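Local coordinates for protein cellulase (Uncultured bacterium, PDB 3WX5) that probably hydrolyses internal beta-1,4-glucosidic bonds of cellulose, as a family 12 glycoside hydrolase of the endoglucanase type, at residues T47-I51 and L62-H67; L94-E99 and S211-H217; Q105-R109 and N119-D123; Y180-R184 and F200-A204. All coordinates share one frame; numbering follows the deposited sequence.

Contact 1: residues T47-I51 and L62-H67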
loop_
_atom_site.group_PDB
_atom_site.type_symbol
_atom_site.label_atom_id
_atom_site.label_comp_id
_atom_site.label_asym_id
_atom_site.label_seq_id
_atom_site.Cartn_x
_atom_site.Cartn_y
_atom_site.Cartn_z
ATOM N N THR A 47 2.267 19.971 -3.993
ATOM C CA THR A 47 1.804 19.850 -5.402
ATOM C C THR A 47 0.420 19.208 -5.597
ATOM O O THR A 47 -0.016 18.340 -4.827
ATOM C CB THR A 47 2.861 19.168 -6.308
ATOM O OG1 THR A 47 3.429 18.030 -5.622
ATOM C CG2 THR A 47 3.984 20.157 -6.590
ATOM N N ALA A 48 -0.258 19.609 -6.671
ATOM C CA ALA A 48 -1.639 19.245 -6.870
ATOM C C ALA A 48 -1.793 17.797 -7.359
ATOM O O ALA A 48 -1.047 17.321 -8.229
ATOM C CB ALA A 48 -2.309 20.221 -7.861
ATOM N N GLN A 49 -2.866 17.176 -6.907
ATOM C CA GLN A 49 -3.236 15.832 -7.371
ATOM C C GLN A 49 -4.731 15.635 -7.232
ATOM O O GLN A 49 -5.299 15.930 -6.178
ATOM C CB GLN A 49 -2.501 14.777 -6.533
ATOM C CG GLN A 49 -2.819 13.342 -6.907
ATOM C CD GLN A 49 -2.201 12.374 -5.889
ATOM O OE1 GLN A 49 -0.987 12.277 -5.775
ATOM N NE2 GLN A 49 -3.040 11.784 -5.060
ATOM N N CYS A 50 -5.343 15.059 -8.259
ATOM C CA CYS A 50 -6.734 14.619 -8.181
ATOM C C CYS A 50 -6.855 13.155 -8.552
ATOM O O CYS A 50 -6.155 12.677 -9.431
ATOM C CB CYS A 50 -7.623 15.429 -9.133
ATOM S SG CYS A 50 -7.582 17.215 -8.773
ATOM N N ILE A 51 -7.765 12.451 -7.884
ATOM C CA ILE A 51 -8.141 11.107 -8.327
ATOM C C ILE A 51 -9.644 11.025 -8.577
ATOM O O ILE A 51 -10.444 11.554 -7.787
ATOM C CB ILE A 51 -7.721 10.017 -7.297
ATOM C CG1 ILE A 51 -8.255 10.331 -5.891
ATOM C CG2 ILE A 51 -6.176 9.912 -7.274
ATOM C CD1 ILE A 51 -7.860 9.270 -4.806
ATOM N N LEU A 62 -5.594 8.480 -11.490
ATOM C CA LEU A 62 -4.968 9.808 -11.284
ATOM C C LEU A 62 -5.346 10.682 -12.488
ATOM O O LEU A 62 -4.897 10.423 -13.623
ATOM C CB LEU A 62 -3.442 9.686 -11.193
ATOM C CG LEU A 62 -2.846 9.308 -9.826
ATOM C CD1 LEU A 62 -2.931 10.467 -8.808
ATOM C CD2 LEU A 62 -3.503 8.044 -9.270
ATOM N N THR A 63 -6.167 11.697 -12.245
ATOM C CA THR A 63 -6.560 12.613 -13.314
ATOM C C THR A 63 -5.710 13.863 -13.317
ATOM O O THR A 63 -5.679 14.607 -14.311
ATOM C CB THR A 63 -8.052 13.017 -13.225
ATOM O OG1 THR A 63 -8.292 13.655 -11.977
ATOM C CG2 THR A 63 -8.959 11.789 -13.365
ATOM N N ARG A 64 -5.016 14.104 -12.209
ATOM C CA ARG A 64 -4.082 15.222 -12.128
ATOM C C ARG A 64 -2.954 14.875 -11.173
ATOM O O ARG A 64 -3.216 14.418 -10.065
ATOM C CB ARG A 64 -4.806 16.474 -11.636
ATOM C CG ARG A 64 -3.965 17.748 -11.666
ATOM C CD ARG A 64 -4.753 18.934 -11.087
ATOM N NE ARG A 64 -3.947 20.157 -11.104
ATOM C CZ ARG A 64 -4.402 21.361 -10.765
ATOM N NH1 ARG A 64 -5.680 21.516 -10.444
ATOM N NH2 ARG A 64 -3.591 22.415 -10.799
ATOM N N ALA A 65 -1.706 15.037 -11.616
ATOM C CA ALA A 65 -0.583 14.833 -10.711
ATOM C C ALA A 65 0.595 15.699 -11.091
ATOM O O ALA A 65 1.320 15.395 -12.019
ATOM C CB ALA A 65 -0.172 13.336 -10.674
ATOM N N GLU A 66 0.780 16.790 -10.364
ATOM C CA GLU A 66 1.813 17.736 -10.719
ATOM C C GLU A 66 3.075 17.651 -9.886
ATOM O O GLU A 66 3.831 18.619 -9.787
ATOM C CB GLU A 66 1.231 19.141 -10.710
ATOM C CG GLU A 66 0.152 19.229 -11.782
ATOM C CD GLU A 66 -0.558 20.558 -11.789
ATOM O OE1 GLU A 66 -0.239 21.414 -10.924
ATOM O OE2 GLU A 66 -1.403 20.753 -12.691
ATOM N N HIS A 67 3.403 16.448 -9.433
ATOM C CA HIS A 67 4.482 16.312 -8.476
ATOM C C HIS A 67 5.819 16.414 -9.163
ATOM O O HIS A 67 5.999 15.924 -10.295
ATOM C CB HIS A 67 4.376 14.979 -7.732
ATOM C CG HIS A 67 3.042 14.754 -7.118
ATOM N ND1 HIS A 67 2.460 15.673 -6.275
ATOM C CD2 HIS A 67 2.136 13.758 -7.280
ATOM C CE1 HIS A 67 1.245 15.258 -5.949
ATOM N NE2 HIS A 67 1.056 14.062 -6.483
HETATM O O HOH W 1 0.719 21.840 -8.324
#

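Contact 2: residues L94-E99 and S211-H217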
loop_
_atom_site.group_PDB
_atom_site.type_symbol
_atom_site.label_atom_id
_atom_site.label_comp_id
_atom_site.label_asym_id
_atom_site.label_seq_id
_atom_site.Cartn_x
_atom_site.Cartn_y
_atom_site.Cartn_z
ATOM N N LEU A 94 -9.507 -5.914 11.442
ATOM C CA LEU A 94 -8.245 -5.389 11.970
ATOM C C LEU A 94 -8.505 -4.305 13.022
ATOM O O LEU A 94 -9.576 -3.697 13.024
ATOM C CB LEU A 94 -7.366 -4.845 10.830
ATOM C CG LEU A 94 -7.065 -5.808 9.673
ATOM C CD1 LEU A 94 -6.459 -5.004 8.489
ATOM C CD2 LEU A 94 -6.101 -6.913 10.114
ATOM N N PRO A 95 -7.521 -4.037 13.899
ATOM C CA PRO A 95 -6.208 -4.665 13.874
ATOM C C PRO A 95 -6.238 -6.085 14.457
ATOM O O PRO A 95 -7.135 -6.438 15.230
ATOM C CB PRO A 95 -5.347 -3.731 14.736
ATOM C CG PRO A 95 -6.299 -3.090 15.662
ATOM C CD PRO A 95 -7.574 -2.913 14.858
ATOM N N LEU A 96 -5.293 -6.905 14.022
ATOM C CA LEU A 96 -5.217 -8.303 14.418
ATOM C C LEU A 96 -3.746 -8.630 14.570
ATOM O O LEU A 96 -2.926 -8.233 13.726
ATOM C CB LEU A 96 -5.814 -9.183 13.331
ATOM C CG LEU A 96 -5.772 -10.691 13.607
ATOM C CD1 LEU A 96 -6.698 -11.038 14.787
ATOM C CD2 LEU A 96 -6.199 -11.465 12.361
ATOM N N ARG A 97 -3.399 -9.340 15.639
ATOM C CA ARG A 97 -1.999 -9.629 15.895
ATOM C C ARG A 97 -1.432 -10.494 14.779
ATOM O O ARG A 97 -2.099 -11.414 14.300
ATOM C CB ARG A 97 -1.855 -10.351 17.236
ATOM C CG ARG A 97 -0.936 -9.625 18.141
ATOM C CD ARG A 97 -1.031 -10.086 19.570
ATOM N NE ARG A 97 -0.298 -9.147 20.412
ATOM C CZ ARG A 97 -0.507 -9.031 21.711
ATOM N NH1 ARG A 97 -1.384 -9.838 22.287
ATOM N NH2 ARG A 97 0.172 -8.136 22.423
ATOM N N VAL A 98 -0.174 -10.264 14.431
ATOM C CA VAL A 98 0.449 -11.075 13.392
ATOM C C VAL A 98 0.397 -12.566 13.691
ATOM O O VAL A 98 0.047 -13.371 12.820
ATOM C CB VAL A 98 1.886 -10.625 13.111
ATOM C CG1 VAL A 98 2.646 -11.675 12.269
ATOM C CG2 VAL A 98 1.878 -9.255 12.443
ATOM N N GLU A 99 0.616 -12.937 14.956
ATOM C CA GLU A 99 0.622 -14.372 15.302
ATOM C C GLU A 99 -0.816 -14.962 15.233
ATOM O O GLU A 99 -0.995 -16.182 15.202
ATOM C CB GLU A 99 1.221 -14.557 16.707
ATOM C CG GLU A 99 0.403 -13.852 17.783
ATOM C CD GLU A 99 0.989 -13.972 19.202
ATOM O OE1 GLU A 99 1.857 -14.852 19.462
ATOM O OE2 GLU A 99 0.541 -13.198 20.071
ATOM N N SER A 211 7.793 -8.049 14.685
ATOM C CA SER A 211 7.469 -8.918 15.815
ATOM C C SER A 211 6.100 -9.561 15.635
ATOM O O SER A 211 5.114 -8.870 15.378
ATOM C CB SER A 211 7.496 -8.151 17.139
ATOM O OG SER A 211 6.904 -8.932 18.180
ATOM N N PRO A 212 6.014 -10.888 15.857
ATOM C CA PRO A 212 4.719 -11.551 15.668
ATOM C C PRO A 212 3.670 -11.114 16.700
ATOM O O PRO A 212 2.480 -11.391 16.523
ATOM C CB PRO A 212 5.062 -13.050 15.774
ATOM C CG PRO A 212 6.298 -13.106 16.602
ATOM C CD PRO A 212 7.061 -11.805 16.339
ATOM N N THR A 213 4.077 -10.360 17.726
ATOM C CA THR A 213 3.087 -9.821 18.671
ATOM C C THR A 213 2.633 -8.397 18.295
ATOM O O THR A 213 1.709 -7.864 18.891
ATOM C CB THR A 213 3.583 -9.803 20.130
ATOM O OG1 THR A 213 4.755 -8.993 20.226
ATOM C CG2 THR A 213 3.894 -11.218 20.629
ATOM N N TRP A 214 3.174 -7.861 17.202
ATOM C CA TRP A 214 2.660 -6.587 16.681
ATOM C C TRP A 214 1.332 -6.831 15.957
ATOM O O TRP A 214 1.092 -7.934 15.478
ATOM C CB TRP A 214 3.672 -5.947 15.729
ATOM C CG TRP A 214 4.899 -5.411 16.430
ATOM C CD1 TRP A 214 5.105 -5.311 17.781
ATOM C CD2 TRP A 214 6.121 -4.978 15.805
ATOM N NE1 TRP A 214 6.375 -4.806 18.030
ATOM C CE2 TRP A 214 7.011 -4.597 16.835
ATOM C CE3 TRP A 214 6.537 -4.858 14.471
ATOM C CZ2 TRP A 214 8.299 -4.110 16.575
ATOM C CZ3 TRP A 214 7.796 -4.365 14.212
ATOM C CH2 TRP A 214 8.655 -3.966 15.254
ATOM N N TYR A 215 0.478 -5.811 15.906
ATOM C CA TYR A 215 -0.770 -5.870 15.152
ATOM C C TYR A 215 -0.559 -5.399 13.722
ATOM O O TYR A 215 0.050 -4.367 13.518
ATOM C CB TYR A 215 -1.770 -4.927 15.787
ATOM C CG TYR A 215 -2.158 -5.415 17.146
ATOM C CD1 TYR A 215 -3.133 -6.413 17.290
ATOM C CD2 TYR A 215 -1.474 -4.992 18.271
ATOM C CE1 TYR A 215 -3.467 -6.912 18.546
ATOM C CE2 TYR A 215 -1.789 -5.496 19.530
ATOM C CZ TYR A 215 -2.780 -6.458 19.653
ATOM O OH TYR A 215 -3.090 -6.960 20.887
ATOM N N LEU A 216 -1.176 -6.107 12.777
ATOM C CA LEU A 216 -1.474 -5.578 11.448
ATOM C C LEU A 216 -2.648 -4.623 11.536
ATOM O O LEU A 216 -3.722 -5.007 12.016
ATOM C CB LEU A 216 -1.803 -6.729 10.497
ATOM C CG LEU A 216 -2.294 -6.334 9.096
ATOM C CD1 LEU A 216 -1.234 -5.474 8.359
ATOM C CD2 LEU A 216 -2.655 -7.613 8.291
ATOM N N HIS A 217 -2.438 -3.365 11.132
ATOM C CA HIS A 217 -3.518 -2.364 11.189
ATOM C C HIS A 217 -4.233 -2.142 9.877
ATOM O O HIS A 217 -5.435 -1.859 9.858
ATOM C CB HIS A 217 -2.946 -1.022 11.662
ATOM C CG HIS A 217 -2.592 -1.023 13.111
ATOM N ND1 HIS A 217 -3.545 -0.849 14.098
ATOM C CD2 HIS A 217 -1.436 -1.322 13.748
ATOM C CE1 HIS A 217 -2.953 -0.897 15.276
ATOM N NE2 HIS A 217 -1.678 -1.202 15.095
HETATM O O HOH W 2 1.580 -5.854 20.975
#

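Contact 3: residues Q105-R109 and N119-D123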
loop_
_atom_site.group_PDB
_atom_site.type_symbol
_atom_site.label_atom_id
_atom_site.label_comp_id
_atom_site.label_asym_id
_atom_site.label_seq_id
_atom_site.Cartn_x
_atom_site.Cartn_y
_atom_site.Cartn_z
ATOM N N GLN A 105 -4.889 -12.681 1.761
ATOM C CA GLN A 105 -4.625 -12.618 0.317
ATOM C C GLN A 105 -5.323 -11.420 -0.296
ATOM O O GLN A 105 -6.252 -10.857 0.282
ATOM C CB GLN A 105 -5.080 -13.897 -0.393
ATOM C CG GLN A 105 -6.572 -14.163 -0.306
ATOM C CD GLN A 105 -6.964 -15.453 -1.033
ATOM O OE1 GLN A 105 -6.509 -16.537 -0.667
ATOM N NE2 GLN A 105 -7.686 -15.316 -2.149
ATOM N N SER A 106 -4.868 -11.045 -1.485
ATOM C CA SER A 106 -5.421 -9.878 -2.138
ATOM C C SER A 106 -5.344 -9.970 -3.658
ATOM O O SER A 106 -4.465 -10.637 -4.197
ATOM C CB SER A 106 -4.702 -8.656 -1.584
ATOM O OG SER A 106 -5.145 -7.474 -2.207
ATOM N N ASN A 107 -6.362 -9.428 -4.328
ATOM C CA ASN A 107 -6.316 -9.127 -5.754
ATOM C C ASN A 107 -6.096 -7.639 -6.033
ATOM O O ASN A 107 -6.613 -6.786 -5.311
ATOM C CB ASN A 107 -7.632 -9.540 -6.445
ATOM C CG ASN A 107 -8.050 -10.959 -6.140
ATOM O OD1 ASN A 107 -7.249 -11.796 -5.741
ATOM N ND2 ASN A 107 -9.343 -11.234 -6.324
ATOM N N TRP A 108 -5.455 -7.327 -7.163
ATOM C CA TRP A 108 -5.325 -5.935 -7.596
ATOM C C TRP A 108 -4.938 -5.919 -9.067
ATOM O O TRP A 108 -4.200 -6.784 -9.524
ATOM C CB TRP A 108 -4.237 -5.210 -6.784
ATOM C CG TRP A 108 -4.206 -3.701 -7.009
ATOM C CD1 TRP A 108 -5.284 -2.836 -7.018
ATOM C CD2 TRP A 108 -3.036 -2.876 -7.135
ATOM N NE1 TRP A 108 -4.850 -1.549 -7.287
ATOM C CE2 TRP A 108 -3.476 -1.546 -7.345
ATOM C CE3 TRP A 108 -1.656 -3.140 -7.124
ATOM C CZ2 TRP A 108 -2.585 -0.470 -7.426
ATOM C CZ3 TRP A 108 -0.769 -2.066 -7.252
ATOM C CH2 TRP A 108 -1.239 -0.754 -7.431
ATOM N N ARG A 109 -5.373 -4.889 -9.786
ATOM C CA ARG A 109 -4.925 -4.685 -11.161
ATOM C C ARG A 109 -4.522 -3.222 -11.308
ATOM O O ARG A 109 -5.214 -2.333 -10.831
ATOM C CB ARG A 109 -6.046 -5.014 -12.141
ATOM C CG ARG A 109 -5.655 -4.845 -13.605
ATOM C CD ARG A 109 -6.723 -5.439 -14.555
ATOM N NE ARG A 109 -7.922 -4.604 -14.611
ATOM C CZ ARG A 109 -8.019 -3.494 -15.343
ATOM N NH1 ARG A 109 -6.989 -3.079 -16.067
ATOM N NH2 ARG A 109 -9.130 -2.781 -15.327
ATOM N N ASN A 119 5.862 4.168 -8.325
ATOM C CA ASN A 119 5.758 2.720 -8.219
ATOM C C ASN A 119 4.304 2.342 -8.006
ATOM O O ASN A 119 3.467 3.237 -7.814
ATOM C CB ASN A 119 6.643 2.189 -7.084
ATOM C CG ASN A 119 6.137 2.572 -5.686
ATOM O OD1 ASN A 119 4.931 2.734 -5.458
ATOM N ND2 ASN A 119 7.054 2.559 -4.714
ATOM N N ALA A 120 3.993 1.055 -8.187
ATOM C CA ALA A 120 2.676 0.520 -7.827
ATOM C C ALA A 120 2.947 -0.541 -6.776
ATOM O O ALA A 120 3.745 -1.446 -7.016
ATOM C CB ALA A 120 2.004 -0.128 -9.076
ATOM N N ALA A 121 2.390 -0.366 -5.576
ATOM C CA ALA A 121 2.911 -1.070 -4.410
ATOM C C ALA A 121 1.868 -1.213 -3.315
ATOM O O ALA A 121 1.127 -0.272 -3.027
ATOM C CB ALA A 121 4.164 -0.378 -3.866
ATOM N N TYR A 122 1.821 -2.396 -2.708
ATOM C CA TYR A 122 1.080 -2.578 -1.448
ATOM C C TYR A 122 1.874 -1.867 -0.336
ATOM O O TYR A 122 3.097 -1.744 -0.423
ATOM C CB TYR A 122 1.002 -4.066 -1.133
ATOM C CG TYR A 122 -0.106 -4.784 -1.867
ATOM C CD1 TYR A 122 0.064 -5.229 -3.180
ATOM C CD2 TYR A 122 -1.343 -4.945 -1.278
ATOM C CE1 TYR A 122 -0.960 -5.887 -3.840
ATOM C CE2 TYR A 122 -2.358 -5.615 -1.917
ATOM C CZ TYR A 122 -2.175 -6.050 -3.212
ATOM O OH TYR A 122 -3.191 -6.715 -3.874
ATOM N N ASP A 123 1.185 -1.503 0.737
ATOM C CA ASP A 123 1.792 -0.853 1.902
ATOM C C ASP A 123 0.995 -1.382 3.091
ATOM O O ASP A 123 -0.220 -1.180 3.141
ATOM C CB ASP A 123 1.611 0.687 1.752
ATOM C CG ASP A 123 2.612 1.474 2.575
ATOM O OD1 ASP A 123 3.598 0.856 2.973
ATOM O OD2 ASP A 123 2.458 2.710 2.772
#

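Contact 4: residues Y180-R184 and F200-A204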
loop_
_atom_site.group_PDB
_atom_site.type_symbol
_atom_site.label_atom_id
_atom_site.label_comp_id
_atom_site.label_asym_id
_atom_site.label_seq_id
_atom_site.Cartn_x
_atom_site.Cartn_y
_atom_site.Cartn_z
ATOM N N TYR A 180 11.141 -0.648 8.115
ATOM C CA TYR A 180 10.628 -0.594 6.746
ATOM C C TYR A 180 11.146 -1.801 5.996
ATOM O O TYR A 180 12.361 -2.025 5.940
ATOM C CB TYR A 180 11.147 0.665 6.069
ATOM C CG TYR A 180 10.942 0.748 4.565
ATOM C CD1 TYR A 180 9.844 1.418 4.035
ATOM C CD2 TYR A 180 11.951 0.346 3.690
ATOM C CE1 TYR A 180 9.672 1.576 2.642
ATOM C CE2 TYR A 180 11.801 0.498 2.267
ATOM C CZ TYR A 180 10.673 1.137 1.768
ATOM O OH TYR A 180 10.565 1.396 0.413
ATOM N N ILE A 181 10.239 -2.619 5.482
ATOM C CA ILE A 181 10.637 -3.764 4.667
ATOM C C ILE A 181 9.956 -3.664 3.312
ATOM O O ILE A 181 8.746 -3.482 3.236
ATOM C CB ILE A 181 10.227 -5.132 5.289
ATOM C CG1 ILE A 181 10.478 -5.163 6.814
ATOM C CG2 ILE A 181 11.046 -6.239 4.619
ATOM C CD1 ILE A 181 9.222 -4.875 7.661
ATOM N N ALA A 182 10.737 -3.699 2.234
ATOM C CA ALA A 182 10.112 -3.629 0.905
ATOM C C ALA A 182 10.475 -4.871 0.103
ATOM O O ALA A 182 11.656 -5.255 0.027
ATOM C CB ALA A 182 10.563 -2.386 0.178
ATOM N N TYR A 183 9.477 -5.459 -0.545
ATOM C CA TYR A 183 9.733 -6.576 -1.455
ATOM C C TYR A 183 9.507 -6.061 -2.856
ATOM O O TYR A 183 8.386 -5.747 -3.213
ATOM C CB TYR A 183 8.777 -7.748 -1.177
ATOM C CG TYR A 183 9.005 -8.348 0.204
ATOM C CD1 TYR A 183 8.406 -7.782 1.334
ATOM C CD2 TYR A 183 9.883 -9.426 0.384
ATOM C CE1 TYR A 183 8.651 -8.301 2.621
ATOM C CE2 TYR A 183 10.119 -9.967 1.667
ATOM C CZ TYR A 183 9.495 -9.398 2.772
ATOM O OH TYR A 183 9.800 -9.826 4.052
ATOM N N ARG A 184 10.565 -6.008 -3.659
ATOM C CA ARG A 184 10.428 -5.502 -5.014
ATOM C C ARG A 184 10.447 -6.695 -5.959
ATOM O O ARG A 184 11.462 -7.391 -6.046
ATOM C CB ARG A 184 11.596 -4.555 -5.347
ATOM C CG ARG A 184 11.431 -3.865 -6.701
ATOM C CD ARG A 184 12.684 -3.059 -7.113
ATOM N NE ARG A 184 12.267 -2.012 -8.035
ATOM C CZ ARG A 184 12.838 -0.810 -8.122
ATOM N NH1 ARG A 184 13.943 -0.546 -7.421
ATOM N NH2 ARG A 184 12.298 0.122 -8.908
ATOM N N PHE A 200 4.687 -12.790 2.822
ATOM C CA PHE A 200 5.619 -11.675 3.063
ATOM C C PHE A 200 5.747 -11.347 4.531
ATOM O O PHE A 200 6.840 -11.084 5.029
ATOM C CB PHE A 200 5.186 -10.420 2.273
ATOM C CG PHE A 200 5.116 -10.641 0.794
ATOM C CD1 PHE A 200 3.962 -11.153 0.213
ATOM C CD2 PHE A 200 6.274 -10.533 0.006
ATOM C CE1 PHE A 200 3.891 -11.467 -1.137
ATOM C CE2 PHE A 200 6.198 -10.765 -1.365
ATOM C CZ PHE A 200 5.000 -11.245 -1.941
ATOM N N ILE A 201 4.607 -11.259 5.209
ATOM C CA ILE A 201 4.615 -11.078 6.624
ATOM C C ILE A 201 5.479 -12.094 7.363
ATOM O O ILE A 201 6.333 -11.713 8.171
ATOM C CB ILE A 201 3.178 -11.093 7.200
ATOM C CG1 ILE A 201 2.369 -9.962 6.550
ATOM C CG2 ILE A 201 3.253 -10.942 8.700
ATOM C CD1 ILE A 201 0.865 -9.858 7.036
ATOM N N ASP A 202 5.320 -13.379 7.040
ATOM C CA ASP A 202 6.055 -14.433 7.740
ATOM C C ASP A 202 7.548 -14.356 7.416
ATOM O O ASP A 202 8.374 -14.672 8.264
ATOM C CB ASP A 202 5.512 -15.832 7.369
ATOM C CG ASP A 202 4.187 -16.163 8.070
ATOM O OD1 ASP A 202 3.707 -15.337 8.882
ATOM O OD2 ASP A 202 3.578 -17.207 7.734
ATOM N N ASP A 203 7.894 -13.902 6.208
ATOM C CA ASP A 203 9.321 -13.746 5.864
ATOM C C ASP A 203 9.921 -12.609 6.690
ATOM O O ASP A 203 11.014 -12.731 7.255
ATOM C CB ASP A 203 9.490 -13.482 4.360
ATOM C CG ASP A 203 10.936 -13.215 3.975
ATOM O OD1 ASP A 203 11.711 -14.193 3.792
ATOM O OD2 ASP A 203 11.323 -12.028 3.942
ATOM N N ALA A 204 9.201 -11.485 6.761
ATOM C CA ALA A 204 9.649 -10.364 7.595
ATOM C C ALA A 204 9.790 -10.758 9.076
ATOM O O ALA A 204 10.756 -10.351 9.746
ATOM C CB ALA A 204 8.679 -9.183 7.450
#

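Contact 1: residues T47-I51 and L62-H67
Thr-47 meets His-67 at the open end of a beta hairpin, where strand 49-54 pairs antiparallel with strand 60-65 and a classic beta bulge shifts the register. Thr-47 OG1 lies at the edge of the imidazole, in its plane, hydrogen-bonded to His-67 ND1 at 2.6 Å. The O of Ala-48 takes a nearly straight bond from Glu-66 N (2.9 Å, 173°), and a water links Ala-48 N to Glu-66 OE1. Over one face of the Arg-64 guanidinium sits Ala-48 CB, 3.6 Å from Arg-64 NE, while Glu-66 meets that group at its edge in a salt bridge whose hydrogen bonds are weak. Gln-49 has CG anti to the backbone N (chi1 179°), and its extended chain brings OE1 within 2.8 Å of His-67 NE2, with the amide plane turned 80° from the ring; its NE2 goes to Asn-40. Both imidazole nitrogens are thus engaged, which fixes the ring's rotation. A leucine in place of His-67 would probably leave Thr-47 OG1 and Gln-49 OE1 without the ring that joins them. Cys-50, whose SG is tied to Cys-23, faces two residues at the bulge: its O receives Thr-63 N at 3.0 Å and, weakly, Arg-64 N, while its own N donates to Arg-64 O. Ile-51 then lies side by side with Leu-62, its CG2 3.6 Å from Leu-62 CD1.

Contact 2: residues L94-E99 and S211-H217
Arg-97 is laid over the ring of Tyr-215, with the guanidinium and phenol planes only 17° apart. Arg-97 CG covers one ring face as a CH-pi contact, 4.0 Å from the centroid and displaced toward the rim. The extended chain beyond CG carries the guanidinium past the ring, where Tyr-215 OH stands 3.4 Å over one guanidinium face, close to its centre. At the guanidinium edge, Thr-213 O lies in plane and accepts a straight bond from Arg-97 NE (2.8 Å, 165°), and a water joins Arg-97 NH2 to the same carbonyl. The bond and the water at the edge hold the guanidinium in its rotation, while the tyrosine hydroxyl covers one face. Pro-95, which follows a cis peptide bond, touches the His-217 ring obliquely, its CB 3.5 Å from His-217 ND1.

The backbones pair antiparallel. Leu-96 and Leu-216 exchange both N-H...O bonds, and beyond them Val-98 N reaches Trp-214 O at 2.9 Å. Glu-99 N closes the series on Pro-212 O, inside the type I turn from Ser-211 to Trp-214. Leu-94 CD2 touches Leu-216 CD2 at 4.0 Å.

Strand 96-97 borders the start of strand 215-225, and the leucines face inward in the sandwich of two sheets. Leu-216 packs on Ile-101 and Leu-104 of strand 101-111 and on Leu-124 and Phe-126 of strand 117-127, while Leu-94 and Leu-96 rest against Leu-241 of strand 233-243.

Contact 3: residues Q105-R109 and N119-D123
Ser-106 OG is gripped twice in the interior: it accepts the hydroxyl hydrogen of Tyr-122 OH at 2.7 Å, and it is also hydrogen-bonded to the backbone O of Ser-238, where it must be the donor. With OG anti to the backbone N (chi1 178°), the serine hydroxyl meets the tyrosine at the edge of its ring, in plane. The phenol thus reaches across between two strands that face each other and run nearly antiparallel, their short axes 9.9 Å apart. Trp-108 packs alongside. Its CB lies 3.4 Å from Tyr-122 OH, and the far end of its indole reaches Ala-120, with Trp-108 CH2 3.7 Å from Ala-120 CB; Trp-108 NE1 bonds to Ser-234. A phenylalanine in place of Tyr-122 would probably leave Ser-106 OG with its bond to Ser-238 but without the hydroxyl that links it to the facing sheet.

The contact joins the two sheets of the beta-sandwich that marks family 12 enzymes. Strand 101-111 lies between strands 233-243 and 191-196 in one sheet; strand 117-127 lies between strands 140-149 and 215-225 in the other, from which Thr-221 and Phe-223 also close on Trp-108.

Contact 4: residues Y180-R184 and F200-A204
The chain's single helix, 197-206, packs on one face of the larger sheet of the sandwich, and Tyr-183 of strand 179-185 makes most of the contact, meeting Phe-200, Asp-203 and Ala-204. The two aromatic rings form a T-shaped (edge-to-face) pair: the edge of Phe-200 is turned to the face of Tyr-183, with planes at 70° and centroids 5.1 Å apart. The closest touch is Phe-200 CD2 to Tyr-183 CG, 3.5 Å. Beyond the ring, Tyr-183 OH donates to Asp-203 OD2 at 2.7 Å; OD2 receives it in the plane of the phenol, through its anti lone pair. Asp-203 has CG anti to the backbone N (chi1 176°), which swings the carboxylate from the helix toward the strand. Ala-204 CB comes within 3.6 Å of Tyr-183 OH and also meets Ile-181 CD1. Trp-169 makes a further edge-to-face pair with Phe-200, and Leu-164 borders both rings.

Asp-203 OD2 is also in a salt bridge with Arg-207 NE. With one hydroxyl and one guanidinium on the same oxygen, the carboxylate is likely to stay ionised, and the negative charge should in turn polarise the tyrosine O-H and strengthen its bond.

Contacts 1 and 2 mark far ends of the molecule, their centres about 33 Å apart on opposite sides of the chain's centre. Contact 3 lies between them near the middle, about 20 Å from each centre to centre, and crosses the sandwich where strands 101-111 and 117-127 face one another. Contact 4 adds the helix, its centre about 13 Å from that of contact 3. Contacts 2 and 4 touch directly, Val-98 CG1 packing on Ile-201 CG2 at 3.7 Å. In family 12 enzymes the substrate cleft runs along the concave face of the larger sheet; the helix of contact 4 would then lie behind that sheet, and contact 3 beneath it in the core.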